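Local coordinates for protein serine--tRNA ligase (Pyrococcus horikoshii, PDB 2DQ0) that attaches serine to tRNA(Ser), activating the amino acid with ATP, and can probably also charge tRNA(Sec) with serine, at residues Pro363-Phe368 with Ile417-Gln422; Lys131-Lys136 with Leu155-Lys160. All coordinates share one frame; numbering follows the deposited sequence.

How the interactions relate
The two contacts lie side by side on the same side of the chain's centre, their centres about 8 Å apart, and meet at the end of helix 410-420, where Arg-133 and Lys-160 of interaction 2 bond to Asn-420 and Gln-422 of interaction 1. Arg-133 NH1 lies 2.8 Å from Asn-420 O, a probable hydrogen bond. A second probable bond runs from Lys-160 N to Gln-422 OE1 at 2.9 Å, and Pro-159 CG packs against Pro-363 O. Interaction 1 is the one nearer the catalytic pocket: the Gln-365 side chain is about 11 Å from the bound seryl-adenylate analogue. Interaction 2 lies away from the annotated substrate sites.

Interaction 1: residues Pro363-Phe368 with Ile417-Gln422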
ATOM      1  N   PRO A 363      18.521 -20.479 -12.772  1.00 44.64           N
ATOM      2  CA  PRO A 363      18.936 -21.882 -12.724  1.00 44.08           C
ATOM      3  C   PRO A 363      17.811 -22.910 -12.542  1.00 48.59           C
ATOM      4  O   PRO A 363      17.748 -23.890 -13.275  1.00 56.63           O
ATOM      5  CB  PRO A 363      19.948 -21.893 -11.585  1.00 42.70           C
ATOM      6  CG  PRO A 363      20.590 -20.522 -11.715  1.00 46.61           C
ATOM      7  CD  PRO A 363      19.410 -19.624 -11.962  1.00 40.05           C
ATOM      8  N   GLY A 364      16.933 -22.683 -11.569  1.00 53.33           N
ATOM      9  CA  GLY A 364      15.839 -23.607 -11.314  1.00 47.23           C
ATOM     10  C   GLY A 364      14.812 -23.699 -12.428  1.00 47.19           C
ATOM     11  O   GLY A 364      14.390 -24.781 -12.808  1.00 50.30           O
ATOM     12  N   GLN A 365      14.392 -22.561 -12.951  1.00 46.44           N
ATOM     13  CA  GLN A 365      13.421 -22.537 -14.028  1.00 45.26           C
ATOM     14  C   GLN A 365      14.038 -22.986 -15.349  1.00 49.62           C
ATOM     15  O   GLN A 365      13.330 -23.410 -16.264  1.00 48.16           O
ATOM     16  CB  GLN A 365      12.894 -21.124 -14.225  1.00 45.24           C
ATOM     17  CG  GLN A 365      11.831 -20.679 -13.238  1.00 56.83           C
ATOM     18  CD  GLN A 365      11.318 -19.299 -13.582  1.00 53.84           C
ATOM     19  OE1 GLN A 365      11.089 -18.987 -14.750  1.00 47.36           O
ATOM     20  NE2 GLN A 365      11.141 -18.465 -12.575  1.00 59.22           N
ATOM     21  N   GLY A 366      15.357 -22.875 -15.454  1.00 45.86           N
ATOM     22  CA  GLY A 366      16.004 -23.232 -16.691  1.00 37.13           C
ATOM     23  C   GLY A 366      15.709 -22.174 -17.741  1.00 41.81           C
ATOM     24  O   GLY A 366      15.608 -22.490 -18.916  1.00 49.51           O
ATOM     25  N   LYS A 367      15.548 -20.918 -17.337  1.00 42.39           N
ATOM     26  CA  LYS A 367      15.292 -19.850 -18.313  1.00 52.53           C
ATOM     27  C   LYS A 367      15.639 -18.408 -17.882  1.00 48.32           C
ATOM     28  O   LYS A 367      15.922 -18.139 -16.720  1.00 49.06           O
ATOM     29  CB  LYS A 367      13.830 -19.912 -18.789  1.00 44.71           C
ATOM     30  CG  LYS A 367      12.821 -20.037 -17.702  1.00 54.22           C
ATOM     31  CD  LYS A 367      11.416 -20.222 -18.260  1.00 52.04           C
ATOM     32  CE  LYS A 367      11.193 -21.595 -18.885  1.00 59.97           C
ATOM     33  NZ  LYS A 367       9.728 -21.838 -19.144  1.00 54.33           N
ATOM     34  N   PHE A 368      15.666 -17.494 -18.843  1.00 47.58           N
ATOM     35  CA  PHE A 368      15.926 -16.095 -18.532  1.00 49.05           C
ATOM     36  C   PHE A 368      14.575 -15.440 -18.205  1.00 48.33           C
ATOM     37  O   PHE A 368      13.610 -15.598 -18.945  1.00 42.97           O
ATOM     38  CB  PHE A 368      16.558 -15.374 -19.719  1.00 44.86           C
ATOM     39  CG  PHE A 368      17.978 -15.769 -19.996  1.00 49.76           C
ATOM     40  CD1 PHE A 368      18.268 -16.833 -20.850  1.00 52.52           C
ATOM     41  CD2 PHE A 368      19.034 -15.049 -19.432  1.00 44.75           C
ATOM     42  CE1 PHE A 368      19.594 -17.170 -21.142  1.00 52.59           C
ATOM     43  CE2 PHE A 368      20.363 -15.374 -19.710  1.00 46.25           C
ATOM     44  CZ  PHE A 368      20.648 -16.435 -20.566  1.00 58.14           C
ATOM     45  N   ILE A 417      18.315 -14.387  -6.682  1.00 43.67           N
ATOM     46  CA  ILE A 417      19.365 -14.704  -5.723  1.00 42.42           C
ATOM     47  C   ILE A 417      19.226 -16.112  -5.181  1.00 45.45           C
ATOM     48  O   ILE A 417      20.223 -16.819  -5.046  1.00 52.29           O
ATOM     49  CB  ILE A 417      19.404 -13.675  -4.559  1.00 46.50           C
ATOM     50  CG1 ILE A 417      19.902 -12.332  -5.104  1.00 45.04           C
ATOM     51  CG2 ILE A 417      20.292 -14.175  -3.405  1.00 25.70           C
ATOM     52  CD1 ILE A 417      19.947 -11.229  -4.087  1.00 43.19           C
ATOM     53  N   LEU A 418      18.001 -16.537  -4.894  1.00 44.56           N
ATOM     54  CA  LEU A 418      17.790 -17.887  -4.362  1.00 45.58           C
ATOM     55  C   LEU A 418      18.149 -18.946  -5.406  1.00 47.42           C
ATOM     56  O   LEU A 418      18.823 -19.932  -5.107  1.00 44.25           O
ATOM     57  CB  LEU A 418      16.332 -18.094  -3.919  1.00 36.75           C
ATOM     58  CG  LEU A 418      15.800 -17.309  -2.715  1.00 43.79           C
ATOM     59  CD1 LEU A 418      14.334 -17.637  -2.443  1.00 26.86           C
ATOM     60  CD2 LEU A 418      16.643 -17.667  -1.510  1.00 35.65           C
ATOM     61  N   GLU A 419      17.703 -18.740  -6.636  1.00 41.73           N
ATOM     62  CA  GLU A 419      17.976 -19.719  -7.655  1.00 45.95           C
ATOM     63  C   GLU A 419      19.411 -19.720  -8.151  1.00 45.48           C
ATOM     64  O   GLU A 419      19.937 -20.769  -8.464  1.00 46.80           O
ATOM     65  CB  GLU A 419      16.969 -19.582  -8.815  1.00 43.80           C
ATOM     66  CG  GLU A 419      15.606 -20.215  -8.467  1.00 37.41           C
ATOM     67  CD  GLU A 419      14.599 -20.309  -9.627  1.00 48.20           C
ATOM     68  OE1 GLU A 419      15.012 -20.365 -10.815  1.00 42.87           O
ATOM     69  OE2 GLU A 419      13.372 -20.365  -9.337  1.00 53.58           O
ATOM     70  N   ASN A 420      20.062 -18.567  -8.165  1.00 48.28           N
ATOM     71  CA  ASN A 420      21.435 -18.492  -8.656  1.00 39.73           C
ATOM     72  C   ASN A 420      22.533 -18.757  -7.637  1.00 48.62           C
ATOM     73  O   ASN A 420      23.663 -19.075  -8.021  1.00 53.99           O
ATOM     74  CB  ASN A 420      21.679 -17.131  -9.299  1.00 34.59           C
ATOM     75  CG  ASN A 420      21.152 -17.061 -10.713  1.00 41.44           C
ATOM     76  OD1 ASN A 420      21.648 -17.748 -11.603  1.00 51.68           O
ATOM     77  ND2 ASN A 420      20.133 -16.235 -10.929  1.00 39.22           N
ATOM     78  N   HIS A 421      22.225 -18.636  -6.348  1.00 42.43           N
ATOM     79  CA  HIS A 421      23.243 -18.855  -5.331  1.00 39.86           C
ATOM     80  C   HIS A 421      22.931 -20.023  -4.394  1.00 44.64           C
ATOM     81  O   HIS A 421      23.462 -20.082  -3.270  1.00 41.08           O
ATOM     82  CB  HIS A 421      23.470 -17.582  -4.500  1.00 36.25           C
ATOM     83  CG  HIS A 421      23.928 -16.398  -5.297  1.00 47.47           C
ATOM     84  ND1 HIS A 421      25.156 -16.341  -5.912  1.00 52.02           N
ATOM     85  CD2 HIS A 421      23.335 -15.206  -5.542  1.00 58.16           C
ATOM     86  CE1 HIS A 421      25.307 -15.166  -6.496  1.00 49.84           C
ATOM     87  NE2 HIS A 421      24.215 -14.457  -6.286  1.00 56.68           N
ATOM     88  N   GLN A 422      22.080 -20.942  -4.850  1.00 33.96           N
ATOM     89  CA  GLN A 422      21.734 -22.113  -4.045  1.00 39.82           C
ATOM     90  C   GLN A 422      22.816 -23.187  -4.167  1.00 46.33           C
ATOM     91  O   GLN A 422      23.552 -23.230  -5.141  1.00 43.70           O
ATOM     92  CB  GLN A 422      20.430 -22.729  -4.524  1.00 37.26           C
ATOM     93  CG  GLN A 422      20.530 -23.293  -5.927  1.00 33.79           C
ATOM     94  CD  GLN A 422      19.232 -23.912  -6.371  1.00 46.83           C
ATOM     95  OE1 GLN A 422      18.768 -24.886  -5.779  1.00 51.49           O
ATOM     96  NE2 GLN A 422      18.625 -23.343  -7.415  1.00 39.44           N
TER
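Glu-419 reaches from the last turn of helix 410-420 to the loop at Pro-363, Gly-364 and Gln-365. Its CB lies 4.0 Å from Pro-363 CD. CG, anti to the carbonyl carbon (chi1 -78°), and CD follow in an extended chain toward Gly-364, with CD 3.9 Å from Gly-364 CA. At the tip, OE1 accepts a hydrogen bond from Gln-365 N at 3.1 Å; the donor sits above the carboxylate plane, 40° out of it. The other oxygen, OE2, takes the backbone N-H of His-162, at the start of the neighbouring helix 162-168, so the carboxylate joins a loop to a second helix. The loop is the turn of the antiparallel hairpin 354-362/367-376, closed by a G1 beta bulge in which Gly-366 and Lys-367 face Met-362; Gly-366 has the positive phi that glycine readily adopts. Helix 410-420 follows strands 398-406 and 408-409, consistent with the strand-helix order of class II motif 3. An alanine at Glu-419 would probably leave Gln-365 N and His-162 N without their carboxylate acceptor and the turn less firmly tied to the helix. Pro-363 CB packs 3.3 Å from Glu-419 O, with CG beside it, and the proline ring crosses the Asn-420 side chain at about a right angle. Asn-420 ND2 bonds to Trp-361 O and Ala-416 O. Glu-419 O also receives Gln-422 NE2 in a nearly straight bond (170°).

Interaction 2: residues Lys131-Lys136 with Leu155-Lys160; sequences KARVWK and LEWKPK
Val-134 O accepts the backbone N-H of Leu-155 at 2.6 Å, with an N-H...O angle of 160°. Beside this bond the Leu-155 side chain crosses that of Arg-133 at a slant: CD1 lies 3.7 Å from Arg-133 CB, while CD2 meets NE and NH2 of the same residue. The arginine chain bends at chi3 (59°), which turns NE back to the leucine methyl. Farther out, Arg-133 NH2 approaches Trp-157 CZ2 at 3.5 Å. The guanidinium's polar ends are engaged elsewhere, NH1 with Asn-420 O and NH2 with Gln-422 O, and these bonds would fix its rotation beside the leucine and the tryptophan. Strands 132-135 and 152-155 form a small parallel two-stranded sheet, and helix 139-146 links them in a beta-alpha-beta crossover; Phe-142 of that helix packs on Ala-132 and Val-134. Trp-135 and Leu-155 are the parallel bridge pair, with side chains on the same face of the sheet. Beyond the bridge, residues 156-159 pack against the Trp-135 side chain. Lys-158 runs its extended chain over one face of the ring: CG sits 3.7 Å from the five-membered ring centroid in a CH-pi contact, CD lies by CZ2, and CE meets CH2 and CZ3. NZ ends 4.5 Å from the six-membered ring centroid, an off-centre cation-pi interaction 35° off the normal. Pro-159 CD packs against Trp-135 CB at 3.6 Å, and Glu-156 O lies at the ring edge, near CD1. His-138 adds an edge-to-face contact with the indole.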
ATOM      1  N   LYS A 131      28.388 -16.028 -15.544  1.00 56.70           N
ATOM      2  CA  LYS A 131      28.571 -17.467 -15.764  1.00 56.81           C
ATOM      3  C   LYS A 131      27.404 -18.248 -15.177  1.00 54.10           C
ATOM      4  O   LYS A 131      27.350 -18.529 -13.976  1.00 50.95           O
ATOM      5  CB  LYS A 131      29.872 -17.947 -15.125  1.00 49.92           C
ATOM      6  CG  LYS A 131      30.098 -19.447 -15.213  1.00 65.40           C
ATOM      7  CD  LYS A 131      31.492 -19.790 -14.704  1.00 72.97           C
ATOM      8  CE  LYS A 131      31.827 -21.264 -14.847  1.00 81.11           C
ATOM      9  NZ  LYS A 131      33.172 -21.578 -14.263  1.00 85.27           N
ATOM     10  N   ALA A 132      26.478 -18.598 -16.058  1.00 49.53           N
ATOM     11  CA  ALA A 132      25.279 -19.325 -15.692  1.00 48.96           C
ATOM     12  C   ALA A 132      25.523 -20.744 -15.240  1.00 52.04           C
ATOM     13  O   ALA A 132      26.363 -21.460 -15.781  1.00 55.00           O
ATOM     14  CB  ALA A 132      24.303 -19.331 -16.863  1.00 48.98           C
ATOM     15  N   ARG A 133      24.767 -21.144 -14.231  1.00 55.73           N
ATOM     16  CA  ARG A 133      24.848 -22.493 -13.725  1.00 50.57           C
ATOM     17  C   ARG A 133      23.618 -23.177 -14.314  1.00 50.10           C
ATOM     18  O   ARG A 133      22.496 -22.901 -13.921  1.00 57.59           O
ATOM     19  CB  ARG A 133      24.826 -22.472 -12.207  1.00 42.26           C
ATOM     20  CG  ARG A 133      25.984 -21.637 -11.634  1.00 49.78           C
ATOM     21  CD  ARG A 133      25.868 -21.398 -10.120  1.00 43.29           C
ATOM     22  NE  ARG A 133      25.843 -22.632  -9.347  1.00 38.34           N
ATOM     23  CZ  ARG A 133      25.227 -22.755  -8.174  1.00 52.38           C
ATOM     24  NH1 ARG A 133      24.588 -21.715  -7.645  1.00 45.52           N
ATOM     25  NH2 ARG A 133      25.232 -23.920  -7.530  1.00 39.01           N
ATOM     26  N   VAL A 134      23.855 -24.047 -15.291  1.00 50.23           N
ATOM     27  CA  VAL A 134      22.810 -24.776 -15.995  1.00 44.39           C
ATOM     28  C   VAL A 134      22.707 -26.261 -15.648  1.00 47.48           C
ATOM     29  O   VAL A 134      23.706 -26.976 -15.567  1.00 51.06           O
ATOM     30  CB  VAL A 134      23.027 -24.687 -17.537  1.00 46.24           C
ATOM     31  CG1 VAL A 134      21.837 -25.310 -18.282  1.00 38.55           C
ATOM     32  CG2 VAL A 134      23.259 -23.226 -17.960  1.00 41.51           C
ATOM     33  N   TRP A 135      21.478 -26.718 -15.456  1.00 50.04           N
ATOM     34  CA  TRP A 135      21.208 -28.128 -15.188  1.00 49.79           C
ATOM     35  C   TRP A 135      21.401 -28.886 -16.500  1.00 52.98           C
ATOM     36  O   TRP A 135      21.022 -28.383 -17.565  1.00 46.84           O
ATOM     37  CB  TRP A 135      19.770 -28.309 -14.761  1.00 44.20           C
ATOM     38  CG  TRP A 135      19.371 -29.731 -14.558  1.00 50.78           C
ATOM     39  CD1 TRP A 135      20.042 -30.684 -13.823  1.00 43.52           C
ATOM     40  CD2 TRP A 135      18.129 -30.321 -14.944  1.00 40.94           C
ATOM     41  NE1 TRP A 135      19.275 -31.825 -13.720  1.00 42.19           N
ATOM     42  CE2 TRP A 135      18.096 -31.631 -14.397  1.00 48.76           C
ATOM     43  CE3 TRP A 135      17.030 -29.871 -15.692  1.00 48.95           C
ATOM     44  CZ2 TRP A 135      16.994 -32.502 -14.577  1.00 52.52           C
ATOM     45  CZ3 TRP A 135      15.924 -30.738 -15.873  1.00 51.41           C
ATOM     46  CH2 TRP A 135      15.922 -32.038 -15.312  1.00 47.34           C
ATOM     47  N   LYS A 136      21.965 -30.092 -16.428  1.00 55.63           N
ATOM     48  CA  LYS A 136      22.183 -30.886 -17.638  1.00 55.49           C
ATOM     49  C   LYS A 136      20.911 -30.931 -18.498  1.00 51.90           C
ATOM     50  O   LYS A 136      21.006 -30.887 -19.720  1.00 48.85           O
ATOM     51  CB  LYS A 136      22.641 -32.315 -17.287  1.00 51.97           C
ATOM     52  CG  LYS A 136      22.908 -33.209 -18.510  1.00 49.02           C
ATOM     53  CD  LYS A 136      23.359 -34.592 -18.075  1.00 45.77           C
ATOM     54  CE  LYS A 136      23.492 -35.534 -19.256  1.00 59.68           C
ATOM     55  NZ  LYS A 136      23.568 -36.975 -18.844  1.00 63.33           N
ATOM     56  N   LEU A 155      25.654 -28.074 -14.157  1.00 66.54           N
ATOM     57  CA  LEU A 155      25.436 -28.537 -12.801  1.00 65.90           C
ATOM     58  C   LEU A 155      25.067 -29.995 -12.787  1.00 73.30           C
ATOM     59  O   LEU A 155      24.278 -30.471 -13.636  1.00 65.59           O
ATOM     60  CB  LEU A 155      24.313 -27.761 -12.129  1.00 64.30           C
ATOM     61  CG  LEU A 155      24.481 -26.274 -11.844  1.00 71.09           C
ATOM     62  CD1 LEU A 155      23.100 -25.687 -11.513  1.00 66.65           C
ATOM     63  CD2 LEU A 155      25.473 -26.059 -10.714  1.00 56.15           C
ATOM     64  N   GLU A 156      25.635 -30.683 -11.797  1.00 72.12           N
ATOM     65  CA  GLU A 156      25.399 -32.099 -11.570  1.00 78.78           C
ATOM     66  C   GLU A 156      23.932 -32.305 -11.182  1.00 77.90           C
ATOM     67  O   GLU A 156      23.098 -32.781 -11.978  1.00 73.88           O
ATOM     68  CB  GLU A 156      26.273 -32.605 -10.414  1.00 81.96           C
ATOM     69  CG  GLU A 156      27.783 -32.471 -10.590  1.00 94.12           C
ATOM     70  CD  GLU A 156      28.358 -31.211  -9.954  1.00102.05           C
ATOM     71  OE1 GLU A 156      29.567 -31.222  -9.619  1.00101.19           O
ATOM     72  OE2 GLU A 156      27.612 -30.214  -9.797  1.00102.44           O
ATOM     73  N   TRP A 157      23.656 -31.942  -9.932  1.00 72.22           N
ATOM     74  CA  TRP A 157      22.342 -32.043  -9.317  1.00 63.09           C
ATOM     75  C   TRP A 157      21.343 -31.098  -9.957  1.00 57.78           C
ATOM     76  O   TRP A 157      21.714 -30.158 -10.664  1.00 52.79           O
ATOM     77  CB  TRP A 157      22.469 -31.725  -7.832  1.00 67.36           C
ATOM     78  CG  TRP A 157      23.301 -30.506  -7.572  1.00 71.10           C
ATOM     79  CD1 TRP A 157      24.651 -30.384  -7.727  1.00 74.27           C
ATOM     80  CD2 TRP A 157      22.833 -29.230  -7.137  1.00 72.63           C
ATOM     81  NE1 TRP A 157      25.057 -29.108  -7.414  1.00 72.38           N
ATOM     82  CE2 TRP A 157      23.959 -28.379  -7.048  1.00 74.07           C
ATOM     83  CE3 TRP A 157      21.572 -28.722  -6.816  1.00 71.62           C
ATOM     84  CZ2 TRP A 157      23.861 -27.050  -6.648  1.00 76.04           C
ATOM     85  CZ3 TRP A 157      21.473 -27.405  -6.420  1.00 82.59           C
ATOM     86  CH2 TRP A 157      22.615 -26.579  -6.339  1.00 83.83           C
ATOM     87  N   LYS A 158      20.064 -31.340  -9.710  1.00 54.00           N
ATOM     88  CA  LYS A 158      19.050 -30.465 -10.280  1.00 55.59           C
ATOM     89  C   LYS A 158      18.767 -29.257  -9.370  1.00 50.89           C
ATOM     90  O   LYS A 158      18.371 -29.408  -8.222  1.00 45.04           O
ATOM     91  CB  LYS A 158      17.759 -31.242 -10.544  1.00 48.10           C
ATOM     92  CG  LYS A 158      16.797 -30.443 -11.373  1.00 44.53           C
ATOM     93  CD  LYS A 158      15.542 -31.207 -11.687  1.00 44.73           C
ATOM     94  CE  LYS A 158      14.593 -30.304 -12.475  1.00 50.71           C
ATOM     95  NZ  LYS A 158      13.258 -30.912 -12.724  1.00 55.66           N
ATOM     96  N   PRO A 159      19.001 -28.041  -9.874  1.00 52.72           N
ATOM     97  CA  PRO A 159      18.755 -26.833  -9.070  1.00 49.18           C
ATOM     98  C   PRO A 159      17.258 -26.643  -8.792  1.00 49.77           C
ATOM     99  O   PRO A 159      16.422 -26.873  -9.667  1.00 47.11           O
ATOM    100  CB  PRO A 159      19.344 -25.723  -9.933  1.00 48.35           C
ATOM    101  CG  PRO A 159      19.143 -26.246 -11.342  1.00 50.77           C
ATOM    102  CD  PRO A 159      19.538 -27.700 -11.204  1.00 50.38           C
ATOM    103  N   LYS A 160      16.929 -26.224  -7.571  1.00 46.53           N
ATOM    104  CA  LYS A 160      15.540 -26.036  -7.167  1.00 45.54           C
ATOM    105  C   LYS A 160      14.890 -24.705  -7.578  1.00 43.23           C
ATOM    106  O   LYS A 160      15.564 -23.714  -7.893  1.00 36.54           O
ATOM    107  CB  LYS A 160      15.422 -26.213  -5.645  1.00 43.04           C
ATOM    108  CG  LYS A 160      15.979 -27.539  -5.123  1.00 47.47           C
ATOM    109  CD  LYS A 160      15.597 -27.818  -3.658  1.00 42.87           C
ATOM    110  CE  LYS A 160      16.186 -29.140  -3.131  1.00 45.72           C
ATOM    111  NZ  LYS A 160      17.676 -29.103  -2.807  1.00 41.77           N
TER